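Local coordinates for DNA mismatch repair protein MUTS (Thermus aquaticus, PDB 1FW6) that takes part in DNA mismatch repair, probably recognising mispaired bases, and has a weak ATPase activity, at residues C[722-727]-C[739-744]; C[585-590]-C[711-716]. All coordinates share one frame; numbering follows the deposited sequence.

Contact 1: residues C[722-727]-C[739-744]; sequences LVFYHQ and VEVAAM. With ADP (adenosine-5'-diphosphate), chain H.
L722 is the bump that fills the hollow on the helix face made by E740, V741 and M744. Its CD1 tip sits over the root of E740, 3.6 Å from CB. The same methyl looks toward V741 CG2. E740 then turns its carboxylate elsewhere, to a salt bridge with R756. Selenomethionine M744 reaches over the other flank of L722. Its chain starts with CG anti to the backbone N (chi1 180°) and runs at about a right angle to that of L722. The exact place of CE is doubtful, as it is modelled too close to the L722 backbone. V741 CG2 also meets the F724 ring at its edge, 4.4 Å from CZ, and so bridges two strand residues. Further along, H726 turns one ring face to the adenine, with ADP C4 over the ring centre, 3.5 Å above the plane. The strand and helix axes cross at -111°, 10.5 Å apart. Strand 721-724 pairs with strand 708-718, where L722 also rests on A715 and E717. Helix 738-744 packs through V739 on helix 749-763, and through V741 and A742 on M640 and M643 of the second subunit.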
loop_
_atom_site.group_PDB
_atom_site.type_symbol
_atom_site.label_atom_id
_atom_site.label_comp_id
_atom_site.label_asym_id
_atom_site.label_seq_id
_atom_site.Cartn_x
_atom_site.Cartn_y
_atom_site.Cartn_z
ATOM N N LEU C 722 -11.335 -20.199 -34.326
ATOM C CA LEU C 722 -10.204 -21.053 -33.989
ATOM C C LEU C 722 -10.266 -21.517 -32.561
ATOM O O LEU C 722 -10.529 -20.734 -31.655
ATOM C CB LEU C 722 -8.890 -20.303 -34.189
ATOM C CG LEU C 722 -8.268 -20.349 -35.582
ATOM C CD1 LEU C 722 -7.033 -19.459 -35.641
ATOM C CD2 LEU C 722 -7.912 -21.785 -35.906
ATOM N N VAL C 723 -10.026 -22.804 -32.360
ATOM C CA VAL C 723 -10.019 -23.369 -31.019
ATOM C C VAL C 723 -8.616 -23.895 -30.759
ATOM O O VAL C 723 -8.092 -24.715 -31.521
ATOM C CB VAL C 723 -11.016 -24.536 -30.866
ATOM C CG1 VAL C 723 -10.947 -25.087 -29.459
ATOM C CG2 VAL C 723 -12.415 -24.073 -31.170
ATOM N N PHE C 724 -8.000 -23.411 -29.690
ATOM C CA PHE C 724 -6.662 -23.868 -29.353
ATOM C C PHE C 724 -6.659 -25.019 -28.349
ATOM O O PHE C 724 -7.176 -24.899 -27.228
ATOM C CB PHE C 724 -5.828 -22.717 -28.788
ATOM C CG PHE C 724 -5.747 -21.530 -29.691
ATOM C CD1 PHE C 724 -6.720 -20.551 -29.654
ATOM C CD2 PHE C 724 -4.693 -21.398 -30.582
ATOM C CE1 PHE C 724 -6.645 -19.450 -30.484
ATOM C CE2 PHE C 724 -4.608 -20.306 -31.415
ATOM C CZ PHE C 724 -5.589 -19.325 -31.368
ATOM N N TYR C 725 -6.092 -26.145 -28.768
ATOM C CA TYR C 725 -5.966 -27.297 -27.892
ATOM C C TYR C 725 -4.552 -27.189 -27.321
ATOM O O TYR C 725 -3.740 -26.392 -27.800
ATOM C CB TYR C 725 -6.166 -28.600 -28.675
ATOM C CG TYR C 725 -7.594 -28.771 -29.144
ATOM C CD1 TYR C 725 -7.971 -28.460 -30.453
ATOM C CD2 TYR C 725 -8.590 -29.170 -28.250
ATOM C CE1 TYR C 725 -9.315 -28.539 -30.857
ATOM C CE2 TYR C 725 -9.929 -29.250 -28.640
ATOM C CZ TYR C 725 -10.284 -28.933 -29.942
ATOM O OH TYR C 725 -11.607 -29.004 -30.309
ATOM N N HIS C 726 -4.240 -27.971 -26.301
ATOM C CA HIS C 726 -2.921 -27.853 -25.713
ATOM C C HIS C 726 -2.015 -29.069 -25.850
ATOM O O HIS C 726 -0.996 -29.153 -25.173
ATOM C CB HIS C 726 -3.076 -27.456 -24.248
ATOM C CG HIS C 726 -3.876 -26.203 -24.048
ATOM N ND1 HIS C 726 -3.565 -25.014 -24.668
ATOM C CD2 HIS C 726 -4.941 -25.943 -23.252
ATOM C CE1 HIS C 726 -4.399 -24.073 -24.260
ATOM N NE2 HIS C 726 -5.242 -24.610 -23.399
ATOM N N GLN C 727 -2.375 -30.018 -26.707
ATOM C CA GLN C 727 -1.519 -31.185 -26.889
ATOM C C GLN C 727 -0.225 -30.699 -27.509
ATOM O O GLN C 727 -0.245 -30.002 -28.514
ATOM C CB GLN C 727 -2.139 -32.211 -27.844
ATOM C CG GLN C 727 -2.944 -33.314 -27.204
ATOM C CD GLN C 727 -4.153 -32.780 -26.489
ATOM O OE1 GLN C 727 -4.832 -31.878 -26.993
ATOM N NE2 GLN C 727 -4.442 -33.332 -25.309
ATOM N N VAL C 739 -3.183 -14.047 -39.532
ATOM C CA VAL C 739 -4.321 -13.488 -40.241
ATOM C C VAL C 739 -5.637 -14.009 -39.641
ATOM O O VAL C 739 -6.583 -13.253 -39.413
ATOM C CB VAL C 739 -4.231 -13.854 -41.732
ATOM C CG1 VAL C 739 -5.207 -13.011 -42.549
ATOM C CG2 VAL C 739 -2.809 -13.628 -42.213
ATOM N N GLU C 740 -5.677 -15.306 -39.366
ATOM C CA GLU C 740 -6.855 -15.929 -38.795
ATOM C C GLU C 740 -7.200 -15.271 -37.462
ATOM O O GLU C 740 -8.361 -14.981 -37.174
ATOM C CB GLU C 740 -6.604 -17.429 -38.597
ATOM C CG GLU C 740 -6.452 -18.250 -39.903
ATOM C CD GLU C 740 -5.290 -17.788 -40.818
ATOM O OE1 GLU C 740 -4.106 -17.849 -40.397
ATOM O OE2 GLU C 740 -5.565 -17.364 -41.971
ATOM N N VAL C 741 -6.185 -15.034 -36.643
ATOM C CA VAL C 741 -6.413 -14.421 -35.344
ATOM C C VAL C 741 -6.864 -12.991 -35.544
ATOM O O VAL C 741 -7.866 -12.578 -34.972
ATOM C CB VAL C 741 -5.135 -14.490 -34.470
ATOM C CG1 VAL C 741 -5.255 -13.590 -33.247
ATOM C CG2 VAL C 741 -4.909 -15.947 -34.036
ATOM N N ALA C 742 -6.129 -12.246 -36.366
ATOM C CA ALA C 742 -6.477 -10.866 -36.667
ATOM C C ALA C 742 -7.959 -10.840 -36.956
ATOM O O ALA C 742 -8.703 -10.059 -36.367
ATOM C CB ALA C 742 -5.723 -10.385 -37.886
ATOM N N ALA C 743 -8.380 -11.710 -37.871
ATOM C CA ALA C 743 -9.781 -11.802 -38.258
ATOM C C ALA C 743 -10.618 -11.959 -37.007
ATOM O O ALA C 743 -11.533 -11.184 -36.742
ATOM C CB ALA C 743 -9.988 -12.990 -39.183
HETATM N N MSE C 744 -10.291 -12.989 -36.243
HETATM C CA MSE C 744 -10.963 -13.280 -34.997
HETATM C C MSE C 744 -10.980 -12.018 -34.134
HETATM O O MSE C 744 -11.953 -11.753 -33.421
HETATM C CB MSE C 744 -10.208 -14.407 -34.297
HETATM C CG MSE C 744 -10.760 -14.854 -32.960
HETATM SE SE MSE C 744 -9.930 -16.538 -32.476
HETATM C CE MSE C 744 -10.705 -17.602 -33.877
HETATM P PB ADP H . 1.778 -19.363 -26.085
HETATM O O1B ADP H . 1.441 -18.093 -26.797
HETATM O O2B ADP H . 1.347 -20.679 -26.553
HETATM O O3B ADP H . 3.344 -19.317 -25.766
HETATM P PA ADP H . 0.683 -19.785 -23.457
HETATM O O1A ADP H . 1.523 -19.466 -22.313
HETATM O O2A ADP H . 0.439 -21.188 -23.783
HETATM O O3A ADP H . 1.320 -18.983 -24.634
HETATM O "O5'" ADP H . -0.785 -19.141 -23.451
HETATM C "C5'" ADP H . -1.397 -19.133 -22.146
HETATM C "C4'" ADP H . -2.773 -19.617 -21.768
HETATM O "O4'" ADP H . -2.976 -20.956 -22.268
HETATM C "C3'" ADP H . -2.490 -19.851 -20.289
HETATM O "O3'" ADP H . -2.789 -18.696 -19.506
HETATM C "C2'" ADP H . -3.281 -21.057 -19.870
HETATM O "O2'" ADP H . -4.565 -20.679 -19.408
HETATM C "C1'" ADP H . -3.321 -21.830 -21.204
HETATM N N9 ADP H . -2.537 -23.072 -21.269
HETATM C C8 ADP H . -1.318 -23.293 -21.864
HETATM N N7 ADP H . -0.871 -24.515 -21.820
HETATM C C5 ADP H . -1.861 -25.172 -21.125
HETATM C C6 ADP H . -2.060 -26.536 -20.733
HETATM N N6 ADP H . -1.182 -27.478 -21.022
HETATM N N1 ADP H . -3.179 -26.910 -20.039
HETATM C C2 ADP H . -4.103 -25.958 -19.742
HETATM N N3 ADP H . -4.018 -24.648 -20.073
HETATM C C4 ADP H . -2.889 -24.303 -20.757
#

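Contact 2: residues C[585-590]-C[711-716]; sequences NMAGKS and LHVAAR. With MG (magnesium ion), chain E; ADP (adenosine-5'-diphosphate), chain H; SO4 (sulfate ion), chain F.
A587 and V713 bring the two backbones closest, with CA atoms 5.9 Å apart where the phosphate loop passes segment 711-716. The two side chains face each other, V713 CG2 against the A587 methyl; that approach is modelled too short to measure by. V713 CG2 also lies 4.1 Å from K589 CG, at the start of the helix. G588 stands at the N-cap; at its phi of 144° a CB would jam against the carbonyl O of A587. Backbone amides wrap the beta-phosphate of ADP. M586 N gives a nearly straight bond to O1B, 3.0 Å at 169°. G588 N and, weakly, K589 N share O2B. S590 N binds O3B at 2.8 Å. K589 NZ bonds to G583 O. S590 OG, which also bonds to D662, and ADP O3B both bind the magnesium ion; three waters join them. N585 N bonds to a sulfate. The N585 side chain packs on H696 and on G667 of the second subunit, with ND2 3.3 Å from ADP O1B. With only a methyl at N585, as in an alanine, the amide beside O1B would be gone and the packing on both neighbours would probably be lost. Strand 578-582, this loop and helix 589-603 form the strand-loop-helix of a P-loop (Walker A), as in ABC ATPases; strand 708-718 lies next to 578-582 in the sheet.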
loop_
_atom_site.group_PDB
_atom_site.type_symbol
_atom_site.label_atom_id
_atom_site.label_comp_id
_atom_site.label_asym_id
_atom_site.label_seq_id
_atom_site.Cartn_x
_atom_site.Cartn_y
_atom_site.Cartn_z
ATOM N N ASN C 585 0.025 -18.872 -31.199
ATOM C CA ASN C 585 0.015 -18.273 -29.873
ATOM C C ASN C 585 -1.334 -18.546 -29.189
ATOM O O ASN C 585 -2.370 -18.678 -29.850
ATOM C CB ASN C 585 0.298 -16.774 -29.975
ATOM C CG ASN C 585 1.791 -16.472 -30.144
ATOM O OD1 ASN C 585 2.179 -15.374 -30.534
ATOM N ND2 ASN C 585 2.628 -17.449 -29.834
HETATM N N MSE C 586 -1.307 -18.631 -27.862
HETATM C CA MSE C 586 -2.480 -18.949 -27.057
HETATM C C MSE C 586 -2.631 -20.474 -27.021
HETATM O O MSE C 586 -3.494 -21.012 -26.336
HETATM C CB MSE C 586 -3.744 -18.302 -27.622
HETATM C CG MSE C 586 -3.844 -16.811 -27.352
HETATM SE SE MSE C 586 -5.337 -15.952 -28.267
HETATM C CE MSE C 586 -4.630 -15.874 -30.054
ATOM N N ALA C 587 -1.759 -21.169 -27.744
ATOM C CA ALA C 587 -1.817 -22.622 -27.796
ATOM C C ALA C 587 -1.101 -23.336 -26.657
ATOM O O ALA C 587 -1.553 -24.400 -26.246
ATOM C CB ALA C 587 -1.290 -23.122 -29.137
ATOM N N GLY C 588 0.001 -22.785 -26.147
ATOM C CA GLY C 588 0.691 -23.465 -25.054
ATOM C C GLY C 588 2.220 -23.442 -24.944
ATOM O O GLY C 588 2.774 -23.913 -23.942
ATOM N N LYS C 589 2.900 -22.895 -25.954
ATOM C CA LYS C 589 4.363 -22.833 -25.979
ATOM C C LYS C 589 5.063 -22.357 -24.710
ATOM O O LYS C 589 5.875 -23.082 -24.141
ATOM C CB LYS C 589 4.819 -21.969 -27.140
ATOM C CG LYS C 589 4.662 -22.624 -28.490
ATOM C CD LYS C 589 4.892 -21.627 -29.600
ATOM C CE LYS C 589 3.824 -20.567 -29.557
ATOM N NZ LYS C 589 3.825 -19.791 -30.803
ATOM N N SER C 590 4.758 -21.146 -24.270
ATOM C CA SER C 590 5.399 -20.591 -23.079
ATOM C C SER C 590 5.129 -21.402 -21.802
ATOM O O SER C 590 6.043 -21.651 -21.006
ATOM C CB SER C 590 4.956 -19.137 -22.889
ATOM O OG SER C 590 5.195 -18.369 -24.058
ATOM N N LEU C 711 8.802 -29.814 -31.982
ATOM C CA LEU C 711 7.517 -29.976 -31.307
ATOM C C LEU C 711 6.615 -28.803 -31.685
ATOM O O LEU C 711 7.090 -27.716 -32.070
ATOM C CB LEU C 711 7.704 -30.021 -29.787
ATOM C CG LEU C 711 8.609 -31.107 -29.201
ATOM C CD1 LEU C 711 8.717 -30.933 -27.715
ATOM C CD2 LEU C 711 8.057 -32.475 -29.518
ATOM N N HIS C 712 5.308 -29.025 -31.579
ATOM C CA HIS C 712 4.353 -27.985 -31.932
ATOM C C HIS C 712 3.021 -28.135 -31.215
ATOM O O HIS C 712 2.639 -29.231 -30.812
ATOM C CB HIS C 712 4.106 -28.002 -33.444
ATOM C CG HIS C 712 3.281 -29.166 -33.909
ATOM N ND1 HIS C 712 3.690 -30.478 -33.773
ATOM C CD2 HIS C 712 2.049 -29.217 -34.475
ATOM C CE1 HIS C 712 2.749 -31.281 -34.232
ATOM N NE2 HIS C 712 1.741 -30.543 -34.663
ATOM N N VAL C 713 2.329 -27.017 -31.041
ATOM C CA VAL C 713 1.000 -27.019 -30.439
ATOM C C VAL C 713 0.119 -26.629 -31.613
ATOM O O VAL C 713 0.623 -26.111 -32.608
ATOM C CB VAL C 713 0.862 -25.977 -29.311
ATOM C CG1 VAL C 713 1.617 -26.443 -28.088
ATOM C CG2 VAL C 713 1.385 -24.633 -29.771
ATOM N N ALA C 714 -1.184 -26.846 -31.528
ATOM C CA ALA C 714 -1.997 -26.506 -32.682
ATOM C C ALA C 714 -3.356 -25.877 -32.438
ATOM O O ALA C 714 -3.836 -25.777 -31.309
ATOM C CB ALA C 714 -2.159 -27.737 -33.563
ATOM N N ALA C 715 -3.962 -25.450 -33.537
ATOM C CA ALA C 715 -5.269 -24.834 -33.504
ATOM C C ALA C 715 -6.134 -25.535 -34.536
ATOM O O ALA C 715 -5.629 -26.095 -35.503
ATOM C CB ALA C 715 -5.155 -23.356 -33.825
ATOM N N ARG C 716 -7.439 -25.527 -34.316
ATOM C CA ARG C 716 -8.352 -26.150 -35.253
ATOM C C ARG C 716 -9.417 -25.133 -35.591
ATOM O O ARG C 716 -10.207 -24.749 -34.741
ATOM C CB ARG C 716 -8.991 -27.405 -34.652
ATOM C CG ARG C 716 -8.764 -28.643 -35.500
ATOM C CD ARG C 716 -9.147 -28.363 -36.951
ATOM N NE ARG C 716 -8.707 -29.410 -37.874
ATOM C CZ ARG C 716 -9.045 -29.463 -39.163
ATOM N NH1 ARG C 716 -9.829 -28.519 -39.682
ATOM N NH2 ARG C 716 -8.608 -30.460 -39.932
HETATM MG MG MG E . 3.947 -17.102 -25.813
HETATM P PB ADP H . 1.778 -19.363 -26.085
HETATM O O1B ADP H . 1.441 -18.093 -26.797
HETATM O O2B ADP H . 1.347 -20.679 -26.553
HETATM O O3B ADP H . 3.344 -19.317 -25.766
HETATM P PA ADP H . 0.683 -19.785 -23.457
HETATM O O1A ADP H . 1.523 -19.466 -22.313
HETATM O O2A ADP H . 0.439 -21.188 -23.783
HETATM O O3A ADP H . 1.320 -18.983 -24.634
HETATM O "O5'" ADP H . -0.785 -19.141 -23.451
HETATM C "C5'" ADP H . -1.397 -19.133 -22.146
HETATM C "C4'" ADP H . -2.773 -19.617 -21.768
HETATM O "O4'" ADP H . -2.976 -20.956 -22.268
HETATM C "C3'" ADP H . -2.490 -19.851 -20.289
HETATM O "O3'" ADP H . -2.789 -18.696 -19.506
HETATM C "C2'" ADP H . -3.281 -21.057 -19.870
HETATM O "O2'" ADP H . -4.565 -20.679 -19.408
HETATM C "C1'" ADP H . -3.321 -21.830 -21.204
HETATM N N9 ADP H . -2.537 -23.072 -21.269
HETATM C C8 ADP H . -1.318 -23.293 -21.864
HETATM N N7 ADP H . -0.871 -24.515 -21.820
HETATM C C5 ADP H . -1.861 -25.172 -21.125
HETATM C C6 ADP H . -2.060 -26.536 -20.733
HETATM N N6 ADP H . -1.182 -27.478 -21.022
HETATM N N1 ADP H . -3.179 -26.910 -20.039
HETATM C C2 ADP H . -4.103 -25.958 -19.742
HETATM N N3 ADP H . -4.018 -24.648 -20.073
HETATM C C4 ADP H . -2.889 -24.303 -20.757
HETATM S S SO4 F . 0.812 -17.204 -34.689
HETATM O O1 SO4 F . 0.434 -15.787 -34.609
HETATM O O2 SO4 F . -0.359 -18.012 -35.057
HETATM O O3 SO4 F . 1.866 -17.336 -35.719
HETATM O O4 SO4 F . 1.298 -17.643 -33.366
HETATM O O HOH W 1 2.951 -16.763 -23.959
HETATM O O HOH W 2 5.841 -18.035 -26.453
HETATM O O HOH W 3 5.499 -15.387 -24.946
#

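How the contacts relate
Along the chain the two contacts come in series, contact 2 first, and their centres are about 9 Å apart. Both lie in MutS domain V, the ATPase part, and reach the same mixed sheet. Strands 708-718 and 721-724 follow each other and pair antiparallel, with V723 O 3.0 Å from R716 N. A second link runs from H726 ND1 to A587 O, 2.6 Å, a probable hydrogen bond. It joins the residue over the adenine to the loop around the phosphates, so the two contacts hold opposite ends of one ADP. Both also touch the second subunit, in keeping with a composite ATPase site. The nearest atoms of the bound DNA are about 52 Å from contact 2 and about 54 Å from contact 1.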